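Local structure of inorganic pyrophosphatase (Anaplasma phagocytophilum, 3LD3) at residues 50-55 against 59-64; 66-71 against 165-170. The protein probably catalyses the magnesium-dependent hydrolysis of inorganic pyrophosphate to two phosphate ions, as a homohexameric member of the PPase family. All blocks are in the same frame, centred on the assembly; numbering follows the deposited sequence.

Interaction 1: residues 50-55 against 59-64; sequences VKYEFD and GALWVD. With PO4 (phosphate ion), chain C.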
loop_
_atom_site.group_PDB
_atom_site.type_symbol
_atom_site.label_atom_id
_atom_site.label_comp_id
_atom_site.label_asym_id
_atom_site.label_seq_id
_atom_site.Cartn_x
_atom_site.Cartn_y
_atom_site.Cartn_z
ATOM N N VAL A 50 -5.646 13.301 0.864
ATOM C CA VAL A 50 -7.071 13.440 0.618
ATOM C C VAL A 50 -7.721 13.837 1.943
ATOM O O VAL A 50 -7.743 13.057 2.890
ATOM C CB VAL A 50 -7.714 12.150 0.080
ATOM C CG1 VAL A 50 -9.177 12.365 -0.285
ATOM C CG2 VAL A 50 -6.921 11.596 -1.154
ATOM N N LYS A 51 -8.276 15.038 2.006
ATOM C CA LYS A 51 -8.849 15.534 3.270
ATOM C C LYS A 51 -10.349 15.266 3.267
ATOM O O LYS A 51 -11.148 16.023 2.691
ATOM C CB LYS A 51 -8.596 17.027 3.485
ATOM C CG LYS A 51 -8.955 17.362 4.929
ATOM C CD LYS A 51 -9.358 18.719 5.203
ATOM C CE LYS A 51 -9.293 18.976 6.710
ATOM N NZ LYS A 51 -10.569 18.734 7.423
ATOM N N TYR A 52 -10.743 14.178 3.894
ATOM C CA TYR A 52 -12.142 13.875 4.063
ATOM C C TYR A 52 -12.701 14.647 5.259
ATOM O O TYR A 52 -11.962 15.031 6.185
ATOM C CB TYR A 52 -12.363 12.375 4.319
ATOM C CG TYR A 52 -11.797 11.442 3.275
ATOM C CD1 TYR A 52 -12.500 11.188 2.100
ATOM C CD2 TYR A 52 -10.563 10.776 3.479
ATOM C CE1 TYR A 52 -11.989 10.350 1.109
ATOM C CE2 TYR A 52 -10.055 9.914 2.511
ATOM C CZ TYR A 52 -10.784 9.691 1.342
ATOM O OH TYR A 52 -10.322 8.849 0.365
ATOM N N GLU A 53 -14.012 14.845 5.211
ATOM C CA GLU A 53 -14.770 15.445 6.293
ATOM C C GLU A 53 -16.157 14.883 6.334
ATOM O O GLU A 53 -16.817 14.804 5.314
ATOM C CB GLU A 53 -14.905 16.955 6.080
ATOM C CG GLU A 53 -13.565 17.691 6.092
ATOM C CD GLU A 53 -13.695 19.238 6.125
ATOM O OE1 GLU A 53 -12.632 19.922 6.173
ATOM O OE2 GLU A 53 -14.853 19.738 6.082
ATOM N N PHE A 54 -16.646 14.572 7.533
ATOM C CA PHE A 54 -18.032 14.170 7.682
ATOM C C PHE A 54 -18.985 15.351 7.646
ATOM O O PHE A 54 -18.681 16.425 8.177
ATOM C CB PHE A 54 -18.243 13.390 8.993
ATOM C CG PHE A 54 -17.924 11.966 8.865
ATOM C CD1 PHE A 54 -18.817 11.116 8.223
ATOM C CD2 PHE A 54 -16.696 11.475 9.267
ATOM C CE1 PHE A 54 -18.527 9.779 8.041
ATOM C CE2 PHE A 54 -16.383 10.128 9.098
ATOM C CZ PHE A 54 -17.298 9.282 8.483
ATOM N N ASP A 55 -20.144 15.114 7.044
ATOM C CA ASP A 55 -21.257 16.044 7.051
ATOM C C ASP A 55 -22.223 15.646 8.172
ATOM O O ASP A 55 -22.620 14.475 8.276
ATOM C CB ASP A 55 -21.963 15.976 5.713
ATOM C CG ASP A 55 -22.947 17.104 5.503
ATOM O OD1 ASP A 55 -24.028 17.061 6.129
ATOM O OD2 ASP A 55 -22.653 18.001 4.665
ATOM N N GLY A 59 -24.422 12.641 7.228
ATOM C CA GLY A 59 -23.654 11.551 7.866
ATOM C C GLY A 59 -22.691 10.946 6.839
ATOM O O GLY A 59 -22.005 9.956 7.090
ATOM N N ALA A 60 -22.634 11.559 5.670
ATOM C CA ALA A 60 -21.755 11.103 4.610
ATOM C C ALA A 60 -20.347 11.640 4.811
ATOM O O ALA A 60 -20.158 12.736 5.339
ATOM C CB ALA A 60 -22.281 11.552 3.277
ATOM N N LEU A 61 -19.368 10.862 4.368
ATOM C CA LEU A 61 -17.979 11.312 4.302
ATOM C C LEU A 61 -17.746 11.979 2.940
ATOM O O LEU A 61 -18.008 11.377 1.930
ATOM C CB LEU A 61 -17.056 10.118 4.398
ATOM C CG LEU A 61 -15.588 10.428 4.631
ATOM C CD1 LEU A 61 -15.374 11.001 6.027
ATOM C CD2 LEU A 61 -14.784 9.166 4.396
ATOM N N TRP A 62 -17.260 13.215 2.940
ATOM C CA TRP A 62 -17.009 13.957 1.738
ATOM C C TRP A 62 -15.529 14.183 1.566
ATOM O O TRP A 62 -14.803 14.294 2.536
ATOM C CB TRP A 62 -17.664 15.350 1.851
ATOM C CG TRP A 62 -19.146 15.330 1.694
ATOM C CD1 TRP A 62 -20.070 14.968 2.639
ATOM C CD2 TRP A 62 -19.878 15.713 0.546
ATOM N NE1 TRP A 62 -21.329 15.079 2.123
ATOM C CE2 TRP A 62 -21.245 15.533 0.841
ATOM C CE3 TRP A 62 -19.518 16.183 -0.713
ATOM C CZ2 TRP A 62 -22.246 15.838 -0.068
ATOM C CZ3 TRP A 62 -20.518 16.440 -1.624
ATOM C CH2 TRP A 62 -21.867 16.281 -1.284
ATOM N N VAL A 63 -15.081 14.303 0.316
ATOM C CA VAL A 63 -13.793 14.852 0.057
ATOM C C VAL A 63 -13.936 16.385 0.147
ATOM O O VAL A 63 -14.526 17.002 -0.750
ATOM C CB VAL A 63 -13.298 14.466 -1.348
ATOM C CG1 VAL A 63 -11.915 15.061 -1.594
ATOM C CG2 VAL A 63 -13.258 12.903 -1.484
ATOM N N ASP A 64 -13.331 16.984 1.153
ATOM C CA ASP A 64 -13.317 18.435 1.258
ATOM C C ASP A 64 -12.363 18.992 0.214
ATOM O O ASP A 64 -12.718 19.891 -0.554
ATOM C CB ASP A 64 -12.897 18.899 2.632
ATOM C CG ASP A 64 -12.786 20.417 2.704
ATOM O OD1 ASP A 64 -13.811 21.098 2.488
ATOM O OD2 ASP A 64 -11.664 20.912 2.906
HETATM P P PO4 C . -9.155 22.448 7.994
HETATM O O1 PO4 C . -9.123 23.828 8.603
HETATM O O2 PO4 C . -9.942 22.446 6.695
HETATM O O3 PO4 C . -7.753 21.972 7.673
HETATM O O4 PO4 C . -9.788 21.498 9.011
#

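Interaction 2: residues 66-71 against 165-170; sequences FLPTAM and KLEKDK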
loop_
_atom_site.group_PDB
_atom_site.type_symbol
_atom_site.label_atom_id
_atom_site.label_comp_id
_atom_site.label_asym_id
_atom_site.label_seq_id
_atom_site.Cartn_x
_atom_site.Cartn_y
_atom_site.Cartn_z
ATOM N N PHE A 66 -8.224 17.939 -1.915
ATOM C CA PHE A 66 -6.900 17.373 -1.913
ATOM C C PHE A 66 -5.953 18.492 -1.452
ATOM O O PHE A 66 -6.060 19.636 -1.936
ATOM C CB PHE A 66 -6.538 16.859 -3.303
ATOM C CG PHE A 66 -7.458 15.752 -3.823
ATOM C CD1 PHE A 66 -7.041 14.418 -3.836
ATOM C CD2 PHE A 66 -8.722 16.043 -4.300
ATOM C CE1 PHE A 66 -7.886 13.422 -4.304
ATOM C CE2 PHE A 66 -9.568 15.059 -4.764
ATOM C CZ PHE A 66 -9.131 13.720 -4.759
ATOM N N LEU A 67 -5.068 18.220 -0.515
ATOM C CA LEU A 67 -4.173 19.292 -0.048
ATOM C C LEU A 67 -3.331 19.734 -1.241
ATOM O O LEU A 67 -2.810 18.914 -1.977
ATOM C CB LEU A 67 -3.242 18.823 1.073
ATOM C CG LEU A 67 -3.804 18.231 2.363
ATOM C CD1 LEU A 67 -2.697 17.961 3.397
ATOM C CD2 LEU A 67 -4.882 19.186 2.898
ATOM N N PRO A 68 -3.188 21.060 -1.446
ATOM C CA PRO A 68 -2.402 21.504 -2.567
ATOM C C PRO A 68 -0.902 21.401 -2.324
ATOM O O PRO A 68 -0.142 21.301 -3.292
ATOM C CB PRO A 68 -2.847 22.955 -2.774
ATOM C CG PRO A 68 -3.541 23.340 -1.650
ATOM C CD PRO A 68 -4.015 22.127 -0.882
ATOM N N THR A 69 -0.523 21.306 -1.057
ATOM C CA THR A 69 0.842 21.152 -0.608
ATOM C C THR A 69 1.179 19.658 -0.531
ATOM O O THR A 69 0.263 18.808 -0.363
ATOM C CB THR A 69 1.034 21.809 0.738
ATOM O OG1 THR A 69 0.009 21.399 1.665
ATOM C CG2 THR A 69 0.955 23.402 0.554
ATOM N N ALA A 70 2.463 19.351 -0.663
ATOM C CA ALA A 70 2.946 17.956 -0.639
ATOM C C ALA A 70 3.205 17.588 0.810
ATOM O O ALA A 70 4.365 17.373 1.244
ATOM C CB ALA A 70 4.181 17.773 -1.494
ATOM N N MET A 71 2.128 17.625 1.599
ATOM C CA MET A 71 2.180 17.324 3.042
ATOM C C MET A 71 1.189 16.203 3.347
ATOM O O MET A 71 0.336 15.906 2.533
ATOM C CB MET A 71 1.884 18.563 3.900
ATOM C CG MET A 71 2.811 19.695 3.537
ATOM S SD MET A 71 2.851 21.100 4.637
ATOM C CE MET A 71 3.928 20.528 5.917
ATOM N N LYS A 165 -0.376 27.099 3.054
ATOM C CA LYS A 165 0.321 28.242 2.463
ATOM C C LYS A 165 -0.073 28.526 1.025
ATOM O O LYS A 165 0.086 29.660 0.558
ATOM C CB LYS A 165 1.837 28.054 2.541
ATOM C CG LYS A 165 2.428 28.390 3.873
ATOM C CD LYS A 165 2.544 29.899 4.105
ATOM C CE LYS A 165 2.847 30.172 5.545
ATOM N NZ LYS A 165 3.031 31.629 5.847
ATOM N N LEU A 166 -0.526 27.511 0.288
ATOM C CA LEU A 166 -0.903 27.707 -1.116
ATOM C C LEU A 166 -2.376 28.080 -1.304
ATOM O O LEU A 166 -2.835 28.267 -2.437
ATOM C CB LEU A 166 -0.549 26.465 -1.943
ATOM C CG LEU A 166 0.945 26.159 -1.935
ATOM C CD1 LEU A 166 1.286 24.927 -2.800
ATOM C CD2 LEU A 166 1.773 27.372 -2.409
ATOM N N GLU A 167 -3.109 28.193 -0.205
ATOM C CA GLU A 167 -4.492 28.646 -0.229
ATOM C C GLU A 167 -4.536 30.084 0.304
ATOM O O GLU A 167 -4.448 30.318 1.491
ATOM C CB GLU A 167 -5.369 27.709 0.608
ATOM C CG GLU A 167 -5.540 26.356 -0.053
ATOM C CD GLU A 167 -5.623 25.190 0.918
ATOM O OE1 GLU A 167 -4.637 24.904 1.643
ATOM O OE2 GLU A 167 -6.691 24.542 0.950
ATOM N N LYS A 168 -4.698 31.020 -0.616
ATOM C CA LYS A 168 -4.447 32.436 -0.356
ATOM C C LYS A 168 -5.315 33.066 0.710
ATOM O O LYS A 168 -4.892 34.042 1.334
ATOM C CB LYS A 168 -4.619 33.257 -1.655
ATOM C CG LYS A 168 -5.956 32.987 -2.379
ATOM C CD LYS A 168 -6.009 33.614 -3.758
ATOM C CE LYS A 168 -6.316 35.050 -3.659
ATOM N NZ LYS A 168 -7.665 35.246 -3.091
ATOM N N ASP A 169 -6.528 32.544 0.890
ATOM C CA ASP A 169 -7.492 33.130 1.845
ATOM C C ASP A 169 -7.526 32.413 3.184
ATOM O O ASP A 169 -8.325 32.756 4.063
ATOM C CB ASP A 169 -8.883 33.146 1.229
ATOM C CG ASP A 169 -9.047 34.253 0.197
ATOM O OD1 ASP A 169 -8.050 34.901 -0.196
ATOM O OD2 ASP A 169 -10.197 34.475 -0.216
ATOM N N LYS A 170 -6.672 31.403 3.326
ATOM C CA LYS A 170 -6.463 30.723 4.583
ATOM C C LYS A 170 -5.149 31.200 5.191
ATOM O O LYS A 170 -4.291 31.746 4.506
ATOM C CB LYS A 170 -6.453 29.225 4.359
ATOM C CG LYS A 170 -7.760 28.709 3.756
ATOM C CD LYS A 170 -7.729 27.220 3.566
ATOM C CE LYS A 170 -8.860 26.747 2.683
ATOM N NZ LYS A 170 -9.024 25.256 2.757
#

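Interaction 1: residues 50-55 against 59-64
L61 CD1 lies over one face of the F54 ring, a CH-pi contact 3.5 Å from the ring centroid, while G59 O sits at its edge, in plane. V50 CG1 rests on one face of the Y52 ring, and W62 O lies near the plane at its edge. These rings belong to a two-stranded antiparallel beta hairpin, strands 50-54 and 61-66; segments 50-54 and 61-64 run at 138° to each other. Y52, V63, F54 and L61 share one face of the hairpin, E53 and W62 the other. With CG anti to the backbone N (chi1 -168°), L61 spreads its two methyls, CD1 to F54 and CD2 to Y52 CD1 (3.8 Å). E53 and W62 form the hydrogen-bonded pair, W62 N to E53 O at 2.9 Å and E53 N to W62 O at 2.8 Å. D55 N to A60 O and G59 N to D55 O close the turn, where N58 also bonds D55 OD1 and W62 NE1. Y52 OH bonds M102 N of the second subunit. At the end away from the turn the E53 and D64 carboxylates stack with planes 9° apart, like charges that K51 probably eases. K51, a predicted substrate ligand, bends at chi4 so that NZ forms a salt bridge with E53 OE1 at 2.7 Å, from the anti side but tilted out of the carboxylate plane, and weakly bonds phosphate O4 at 3.3 Å.

Interaction 2: residues 66-71 against 165-170
P68 and T69 meet L166 and E167 in a small van der Waals contact between two loops, with no hydrogen bond between the segments. Residues 66-71 lead from strand 61-66 towards strand 76-79; 165-170 join helix 150-162 to strand 172-179. The P68 ring and the E167 side chain cross at about a right angle. Carboxyl carbon CD of E167 comes within 3.8 Å of P68 CG, and its OE1 lies 3.8 Å from P68 CD. The bend at chi2 (145°) brings this carboxylate against the CG-CD edge of the proline ring. K170 NZ bonds E167 OE2 at 3.0 Å from above the carboxylate plane, and R65 adds a salt bridge to the same oxygen, so two cations hold the acid and probably stabilise its charge. Beside this pair T69 CG2 touches L166 CD1 at 3.7 Å. With T69 CG2 anti to the carbonyl carbon (chi1 50° for OG1), the methyl faces the leucine while OG1 is taken by the carbonyl O of Y163. The third subunit borders the contact: its S155 OG bonds P68 O, and its H158 packs on T69 and K165. E167 to K170 form a type I beta turn, closed by K170 N to E167 O at 3.1 Å. This loop-loop contact lies beside the predicted substrate site, with R65 directly before 66-71 and Y163 two residues before 165-170.

Overall arrangement
Interactions 1 and 2 follow one another along the chain: the hairpin strand 61-66 runs out of 59-64 directly into 66-71. Their centres lie about 17 Å apart, yet they touch where V50 CG2 packs on F66 CE1 at 3.8 Å. R65, between the two, is a polar link, bonding the phosphate that K51 of interaction 1 also reaches and the carboxylate of E167 in interaction 2. Y163, two residues before 165-170, binds the same phosphate through its hydroxyl. K51, R65 and Y163 are all predicted substrate ligands, so both contacts border the probable active site. Both also touch the second subunit, while interaction 2 meets the third as well.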